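PDB 2YQY: DinB-like domain-containing protein from Thermus thermophilus, which is of unknown function but folds as a four-helix bundle of the DinB superfamily with an exposed histidine triad, which suggests a possible metal site. Local coordinates for residues A[19-24]-A[52-57]. Sequence-based numbering, arbitrary orientation.
Sequences ASRKAL and EHVALV
Arg21 and Leu24 of segment 19-24 reach across the bundle core to one residue of segment 52-57, Val54. The helices stand well apart here: the nearest pair of CA atoms, Arg21 and Val54, is 10.0 Å apart. Side chains alone bridge the space. Arg21 makes the closer approach. Its CB is aimed neither at segment 52-57 nor away from it, but the chain then bends at both chi2 and chi3 (each 56°), which brings the guanidinium nearer. Arg21 NH2 comes to 3.6 Å from Val54 CG1. The methyl meets the group obliquely, and the two side chains run antiparallel where they pass. This touch is van der Waals contact. The charge is met by Glu156 of helix 153-165, whose OE2 forms a salt bridge with Arg21 NE; Ser20 OG is hydrogen-bonded to the other carboxylate oxygen, OE1. Weaker partners lie around the other nitrogens: Leu113 O at NH1 and, at long range, Glu58 at NH2. One turn on, the CB of Leu24 is directed toward segment 52-57. Leu24 CD2 lies 4.3 Å from the same Val54 CG1, a loose apolar contact. With CG1 anti to the backbone N (chi1 165°), Val54 turns this one methyl to both residues. All three residues are buried, yet only 98 Å² is covered between the segments. Val54 also touches Leu113 of helix 106-126 and Glu156. The contact is side-chain packing between helices 10-30 and 47-71 across the core of a DinB-like four-helix bundle, tied by the Arg21-Glu156 salt bridge to a possible, unconfirmed HExxH motif on helix 153-165.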
# COMPACT_ATOMS: atom_id res chain seq x y z
N ALA A 19 6.59 7.69 -4.92
CA ALA A 19 5.91 8.97 -5.13
C ALA A 19 4.56 9.06 -4.43
O ALA A 19 4.25 10.08 -3.80
CB ALA A 19 5.75 9.25 -6.66
N SER A 20 3.72 8.03 -4.55
CA SER A 20 2.39 8.06 -3.98
C SER A 20 2.48 8.07 -2.44
O SER A 20 1.64 8.66 -1.77
CB SER A 20 1.49 6.93 -4.54
OG SER A 20 2.06 5.63 -4.33
N ARG A 21 3.50 7.42 -1.89
CA ARG A 21 3.73 7.43 -0.46
C ARG A 21 4.11 8.82 0.07
O ARG A 21 3.58 9.26 1.10
CB ARG A 21 4.72 6.34 -0.02
CG ARG A 21 5.02 6.32 1.50
CD ARG A 21 3.72 6.19 2.35
NE ARG A 21 2.93 5.01 1.99
CZ ARG A 21 2.95 3.88 2.68
NH1 ARG A 21 3.73 3.77 3.76
NH2 ARG A 21 2.19 2.85 2.29
N LYS A 22 5.01 9.51 -0.62
CA LYS A 22 5.28 10.91 -0.26
C LYS A 22 3.98 11.75 -0.26
O LYS A 22 3.73 12.51 0.67
CB LYS A 22 6.34 11.51 -1.20
CG LYS A 22 7.65 10.74 -1.17
CD LYS A 22 8.64 11.20 -2.22
CE LYS A 22 9.95 10.41 -2.14
NZ LYS A 22 10.72 10.53 -3.40
N ALA A 23 3.17 11.58 -1.30
CA ALA A 23 1.91 12.32 -1.47
C ALA A 23 0.95 11.98 -0.32
O ALA A 23 0.35 12.86 0.29
CB ALA A 23 1.30 12.00 -2.85
N LEU A 24 0.81 10.69 -0.01
CA LEU A 24 -0.06 10.25 1.08
C LEU A 24 0.40 10.80 2.44
O LEU A 24 -0.42 11.29 3.21
CB LEU A 24 -0.13 8.70 1.15
CG LEU A 24 -0.94 8.15 2.35
CD1 LEU A 24 -2.39 8.63 2.28
CD2 LEU A 24 -0.92 6.62 2.39
N GLU A 52 -4.70 3.11 7.23
CA GLU A 52 -4.44 1.81 7.88
C GLU A 52 -4.66 0.67 6.88
O GLU A 52 -3.84 -0.26 6.82
CB GLU A 52 -5.32 1.65 9.15
CG GLU A 52 -5.40 0.23 9.62
CD GLU A 52 -6.50 -0.06 10.61
OE1 GLU A 52 -7.50 0.70 10.71
OE2 GLU A 52 -6.37 -1.10 11.31
N HIS A 53 -5.71 0.77 6.06
CA HIS A 53 -5.96 -0.21 4.99
C HIS A 53 -4.79 -0.32 4.00
O HIS A 53 -4.35 -1.41 3.68
CB HIS A 53 -7.24 0.15 4.22
CG HIS A 53 -7.53 -0.76 3.06
ND1 HIS A 53 -7.90 -2.08 3.21
CD2 HIS A 53 -7.51 -0.53 1.72
CE1 HIS A 53 -8.07 -2.63 2.02
NE2 HIS A 53 -7.86 -1.71 1.10
N VAL A 54 -4.30 0.82 3.52
CA VAL A 54 -3.13 0.86 2.68
C VAL A 54 -1.94 0.11 3.32
O VAL A 54 -1.29 -0.70 2.65
CB VAL A 54 -2.75 2.34 2.32
CG1 VAL A 54 -1.32 2.40 1.75
CG2 VAL A 54 -3.80 2.94 1.34
N ALA A 55 -1.62 0.44 4.58
CA ALA A 55 -0.57 -0.23 5.32
C ALA A 55 -0.80 -1.76 5.41
O ALA A 55 0.15 -2.54 5.20
CB ALA A 55 -0.45 0.38 6.74
N LEU A 56 -2.02 -2.20 5.73
CA LEU A 56 -2.25 -3.67 5.90
C LEU A 56 -2.03 -4.40 4.54
O LEU A 56 -1.42 -5.50 4.48
CB LEU A 56 -3.64 -3.96 6.47
CG LEU A 56 -3.83 -3.39 7.88
CD1 LEU A 56 -5.29 -3.54 8.41
CD2 LEU A 56 -2.80 -4.01 8.86
N VAL A 57 -2.48 -3.77 3.46
CA VAL A 57 -2.33 -4.39 2.15
C VAL A 57 -0.85 -4.46 1.76
O VAL A 57 -0.43 -5.44 1.13
CB VAL A 57 -3.22 -3.70 1.09
CG1 VAL A 57 -2.88 -4.18 -0.34
CG2 VAL A 57 -4.75 -3.94 1.41